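Local atomic coordinates of 'Carboxyl esterase 2 (Tuber melanosporum Mel28, PDB entry 5MIF), a protein that probably hydrolyses carboxylic esters, as a fungal carboxylesterase of the alpha/beta hydrolase fold. Residues 232-244 with 282-294. Sequence-based numbering, arbitrary orientation.
Sequences EFPNGPGLTTDEI and VVAEVDPIRQQGE
Phe233 and Pro288 lead a largely apolar, water-bridged contact between two loops of the alpha/beta hydrolase fold and the helix ends that flank them: the link from helix 228-232 to helix 241-251, and the turn from strand 279-284 into helix 290-302. The Phe233 ring lies against the backbone of 286-287: Val286 CA sits 4.1 Å from the ring centroid, 14° off its normal, a CH-pi contact, while Val286 CG1 reaches CD1 of Phe233 at 3.7 Å. Glu232 CG lies over the rim of the opposite face, and Arg290 NH1 stands at the ring edge. With CG anti to the backbone N (chi1 -174°) and the chain extended beyond it, Glu232 brings its carboxylate to Arg290, yet the salt bridge is long, OE1 to NH2 3.8 Å; one water bridges the pair, donating to Glu232 OE2 and accepting from Arg290 NH1. That same NH1 donates to Glu285 O, tying the guanidinium to the corner after the strand. Two residues past the corner, Asp287, with Ser190 on a probable nucleophile elbow and His317, fits a Ser-His-Asp catalytic triad; its OD2 bonds His317 ND1. OD1 accepts from Ile289 N at 2.7 Å, 54° out of the carboxylate plane, and Leu239 CD2 packs 3.5 Å from this OD1. Pro288 CG abuts both Leu239 O and Phe233 O, and Ile244 CD1 closes on Pro288 CB and Ile289 CD1, each at 4.0 Å. A second water donates to both Pro237 O and Val286 O.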
loop_
_atom_site.group_PDB
_atom_site.type_symbol
_atom_site.label_atom_id
_atom_site.label_comp_id
_atom_site.label_asym_id
_atom_site.label_seq_id
_atom_site.Cartn_x
_atom_site.Cartn_y
_atom_site.Cartn_z
ATOM N N GLU A 232 -18.690 10.435 9.319
ATOM C CA GLU A 232 -17.389 10.941 9.738
ATOM C C GLU A 232 -16.859 12.041 8.806
ATOM O O GLU A 232 -16.226 12.995 9.256
ATOM C CB GLU A 232 -16.377 9.798 9.831
ATOM C CG GLU A 232 -15.040 10.226 10.392
ATOM C CD GLU A 232 -14.108 9.062 10.649
ATOM O OE1 GLU A 232 -14.498 7.905 10.363
ATOM O OE2 GLU A 232 -12.992 9.311 11.162
ATOM N N PHE A 233 -17.099 11.901 7.506
ATOM C CA PHE A 233 -16.634 12.892 6.531
ATOM C C PHE A 233 -17.753 13.426 5.624
ATOM O O PHE A 233 -17.617 13.381 4.397
ATOM C CB PHE A 233 -15.537 12.285 5.660
ATOM C CG PHE A 233 -14.469 11.573 6.437
ATOM C CD1 PHE A 233 -13.461 12.280 7.076
ATOM C CD2 PHE A 233 -14.477 10.190 6.531
ATOM C CE1 PHE A 233 -12.474 11.618 7.791
ATOM C CE2 PHE A 233 -13.496 9.524 7.242
ATOM C CZ PHE A 233 -12.493 10.237 7.873
ATOM N N PRO A 234 -18.840 13.969 6.221
ATOM C CA PRO A 234 -20.044 14.320 5.445
ATOM C C PRO A 234 -19.782 15.285 4.287
ATOM O O PRO A 234 -20.445 15.193 3.254
ATOM C CB PRO A 234 -20.965 14.962 6.493
ATOM C CG PRO A 234 -20.042 15.449 7.558
ATOM C CD PRO A 234 -18.935 14.440 7.617
ATOM N N ASN A 235 -18.834 16.198 4.443
ATOM C CA ASN A 235 -18.393 16.959 3.288
ATOM C C ASN A 235 -16.880 17.066 3.260
ATOM O O ASN A 235 -16.330 17.902 2.540
ATOM C CB ASN A 235 -19.073 18.334 3.206
ATOM C CG ASN A 235 -19.291 18.973 4.554
ATOM O OD1 ASN A 235 -19.658 18.306 5.522
ATOM N ND2 ASN A 235 -19.115 20.291 4.615
ATOM N N GLY A 236 -16.231 16.223 4.073
ATOM C CA GLY A 236 -14.775 16.120 4.132
ATOM C C GLY A 236 -14.261 16.106 2.708
ATOM O O GLY A 236 -14.832 15.410 1.863
ATOM N N PRO A 237 -13.193 16.874 2.431
ATOM C CA PRO A 237 -12.904 17.345 1.067
ATOM C C PRO A 237 -12.782 16.237 0.020
ATOM O O PRO A 237 -12.541 15.085 0.363
ATOM C CB PRO A 237 -11.567 18.078 1.226
ATOM C CG PRO A 237 -10.959 17.523 2.477
ATOM C CD PRO A 237 -12.100 17.166 3.375
ATOM N N GLY A 238 -12.960 16.597 -1.248
ATOM C CA GLY A 238 -12.787 15.656 -2.342
ATOM C C GLY A 238 -14.057 14.944 -2.774
ATOM O O GLY A 238 -14.237 14.646 -3.954
ATOM N N LEU A 239 -14.931 14.667 -1.812
ATOM C CA LEU A 239 -16.189 13.981 -2.068
ATOM C C LEU A 239 -17.142 14.225 -0.907
ATOM O O LEU A 239 -16.838 13.879 0.230
ATOM C CB LEU A 239 -15.969 12.478 -2.243
ATOM C CG LEU A 239 -17.248 11.634 -2.321
ATOM C CD1 LEU A 239 -18.031 11.993 -3.572
ATOM C CD2 LEU A 239 -16.969 10.121 -2.242
ATOM N N THR A 240 -18.313 14.782 -1.198
ATOM C CA THR A 240 -19.278 15.087 -0.149
ATOM C C THR A 240 -20.458 14.131 -0.205
ATOM O O THR A 240 -20.703 13.497 -1.230
ATOM C CB THR A 240 -19.803 16.526 -0.266
ATOM O OG1 THR A 240 -20.795 16.592 -1.303
ATOM C CG2 THR A 240 -18.659 17.484 -0.583
ATOM N N THR A 241 -21.197 14.036 0.892
ATOM C CA THR A 241 -22.363 13.172 0.936
ATOM C C THR A 241 -23.429 13.655 -0.050
ATOM O O THR A 241 -24.199 12.857 -0.573
ATOM C CB THR A 241 -22.960 13.094 2.351
ATOM O OG1 THR A 241 -22.956 14.401 2.944
ATOM C CG2 THR A 241 -22.150 12.144 3.221
ATOM N N ASP A 242 -23.474 14.960 -0.303
ATOM C CA ASP A 242 -24.423 15.508 -1.266
ATOM C C ASP A 242 -24.097 15.096 -2.693
ATOM O O ASP A 242 -24.995 14.786 -3.477
ATOM C CB ASP A 242 -24.481 17.032 -1.166
ATOM C CG ASP A 242 -25.230 17.503 0.066
ATOM O OD1 ASP A 242 -25.890 16.663 0.723
ATOM O OD2 ASP A 242 -25.175 18.717 0.363
ATOM N N GLU A 243 -22.815 15.112 -3.040
ATOM C CA GLU A 243 -22.394 14.699 -4.370
ATOM C C GLU A 243 -22.713 13.218 -4.592
ATOM O O GLU A 243 -23.120 12.814 -5.683
ATOM C CB GLU A 243 -20.903 14.970 -4.558
ATOM C CG GLU A 243 -20.544 16.444 -4.721
ATOM C CD GLU A 243 -19.039 16.691 -4.704
ATOM O OE1 GLU A 243 -18.314 15.976 -3.966
ATOM O OE2 GLU A 243 -18.580 17.563 -5.472
ATOM N N ILE A 244 -22.552 12.421 -3.542
ATOM C CA ILE A 244 -22.873 10.998 -3.581
ATOM C C ILE A 244 -24.356 10.757 -3.869
ATOM O O ILE A 244 -24.717 9.919 -4.705
ATOM C CB ILE A 244 -22.491 10.300 -2.255
ATOM C CG1 ILE A 244 -20.970 10.270 -2.086
ATOM C CG2 ILE A 244 -23.042 8.884 -2.202
ATOM C CD1 ILE A 244 -20.517 9.582 -0.807
ATOM N N VAL A 282 -7.819 -0.517 -2.664
ATOM C CA VAL A 282 -7.098 0.617 -2.112
ATOM C C VAL A 282 -8.115 1.703 -1.767
ATOM O O VAL A 282 -8.954 2.035 -2.595
ATOM C CB VAL A 282 -6.049 1.141 -3.120
ATOM C CG1 VAL A 282 -5.337 2.346 -2.570
ATOM C CG2 VAL A 282 -5.048 0.032 -3.456
ATOM N N VAL A 283 -8.062 2.243 -0.554
ATOM C CA VAL A 283 -9.014 3.291 -0.155
ATOM C C VAL A 283 -8.285 4.526 0.368
ATOM O O VAL A 283 -7.141 4.439 0.829
ATOM C CB VAL A 283 -10.014 2.802 0.929
ATOM C CG1 VAL A 283 -10.923 1.700 0.375
ATOM C CG2 VAL A 283 -9.267 2.350 2.198
ATOM N N ALA A 284 -8.933 5.683 0.257
ATOM C CA ALA A 284 -8.396 6.905 0.841
ATOM C C ALA A 284 -8.874 7.019 2.284
ATOM O O ALA A 284 -9.984 6.610 2.599
ATOM C CB ALA A 284 -8.823 8.127 0.032
ATOM N N GLU A 285 -8.050 7.585 3.157
ATOM C CA GLU A 285 -8.417 7.691 4.565
ATOM C C GLU A 285 -9.567 8.673 4.783
ATOM O O GLU A 285 -10.554 8.354 5.454
ATOM C CB GLU A 285 -7.221 8.128 5.401
ATOM C CG GLU A 285 -7.560 8.389 6.849
ATOM C CD GLU A 285 -6.406 9.010 7.608
ATOM O OE1 GLU A 285 -5.593 9.719 6.973
ATOM O OE2 GLU A 285 -6.332 8.823 8.838
ATOM N N VAL A 286 -9.436 9.860 4.210
ATOM C CA VAL A 286 -10.417 10.923 4.420
ATOM C C VAL A 286 -11.404 10.923 3.254
ATOM O O VAL A 286 -11.195 11.564 2.227
ATOM C CB VAL A 286 -9.709 12.282 4.587
ATOM C CG1 VAL A 286 -10.711 13.404 4.801
ATOM C CG2 VAL A 286 -8.730 12.205 5.760
ATOM N N ASP A 287 -12.481 10.170 3.437
ATOM C CA ASP A 287 -13.374 9.794 2.352
ATOM C C ASP A 287 -14.646 9.184 2.918
ATOM O O ASP A 287 -14.590 8.167 3.606
ATOM C CB ASP A 287 -12.689 8.790 1.421
ATOM C CG ASP A 287 -13.515 8.451 0.181
ATOM O OD1 ASP A 287 -14.719 8.772 0.121
ATOM O OD2 ASP A 287 -12.967 7.811 -0.744
ATOM N N PRO A 288 -15.805 9.794 2.611
ATOM C CA PRO A 288 -17.097 9.247 3.030
ATOM C C PRO A 288 -17.298 7.805 2.578
ATOM O O PRO A 288 -17.945 7.029 3.276
ATOM C CB PRO A 288 -18.118 10.143 2.316
ATOM C CG PRO A 288 -17.393 11.299 1.857
ATOM C CD PRO A 288 -15.954 10.972 1.741
ATOM N N ILE A 289 -16.744 7.455 1.423
ATOM C CA ILE A 289 -17.024 6.152 0.826
ATOM C C ILE A 289 -15.995 5.091 1.287
ATOM O O ILE A 289 -16.064 3.929 0.882
ATOM C CB ILE A 289 -17.064 6.255 -0.728
ATOM C CG1 ILE A 289 -18.081 5.291 -1.316
ATOM C CG2 ILE A 289 -15.711 6.047 -1.356
ATOM C CD1 ILE A 289 -19.489 5.716 -1.037
ATOM N N ARG A 290 -15.060 5.491 2.148
ATOM C CA ARG A 290 -13.994 4.590 2.602
ATOM C C ARG A 290 -14.519 3.273 3.198
ATOM O O ARG A 290 -14.003 2.203 2.887
ATOM C CB ARG A 290 -13.101 5.295 3.630
ATOM C CG ARG A 290 -11.894 4.473 4.080
ATOM C CD ARG A 290 -11.206 5.127 5.269
ATOM N NE ARG A 290 -11.924 4.818 6.504
ATOM C CZ ARG A 290 -11.864 5.542 7.620
ATOM N NH1 ARG A 290 -11.114 6.633 7.671
ATOM N NH2 ARG A 290 -12.550 5.164 8.693
ATOM N N GLN A 291 -15.540 3.349 4.049
ATOM C CA GLN A 291 -16.062 2.157 4.729
ATOM C C GLN A 291 -16.544 1.061 3.764
ATOM O O GLN A 291 -16.428 -0.140 4.051
ATOM C CB GLN A 291 -17.204 2.544 5.677
ATOM C CG GLN A 291 -17.690 1.407 6.571
ATOM C CD GLN A 291 -16.720 1.084 7.694
ATOM O OE1 GLN A 291 -16.144 1.984 8.306
ATOM N NE2 GLN A 291 -16.519 -0.207 7.957
ATOM N N GLN A 292 -17.099 1.475 2.629
ATOM C CA GLN A 292 -17.642 0.526 1.660
ATOM C C GLN A 292 -16.576 -0.410 1.101
ATOM O O GLN A 292 -16.778 -1.628 1.039
ATOM C CB GLN A 292 -18.334 1.272 0.513
ATOM C CG GLN A 292 -19.645 1.888 0.935
ATOM C CD GLN A 292 -20.405 2.501 -0.217
ATOM O OE1 GLN A 292 -20.168 2.177 -1.388
ATOM N NE2 GLN A 292 -21.300 3.433 0.104
ATOM N N GLY A 293 -15.452 0.162 0.681
ATOM C CA GLY A 293 -14.354 -0.633 0.156
ATOM C C GLY A 293 -13.798 -1.604 1.182
ATOM O O GLY A 293 -13.608 -2.786 0.878
ATOM N N GLU A 294 -13.580 -1.117 2.404
ATOM C CA GLU A 294 -12.993 -1.934 3.467
ATOM C C GLU A 294 -13.926 -3.076 3.862
ATOM O O GLU A 294 -13.493 -4.223 3.992
ATOM C CB GLU A 294 -12.640 -1.052 4.682
ATOM C CG GLU A 294 -11.535 -0.035 4.381
ATOM C CD GLU A 294 -11.013 0.735 5.606
ATOM O OE1 GLU A 294 -11.699 0.808 6.645
ATOM O OE2 GLU A 294 -9.884 1.268 5.524
HETATM O O HOH W 1 -10.611 7.779 10.161
HETATM O O HOH W 2 -12.650 12.321 0.179
#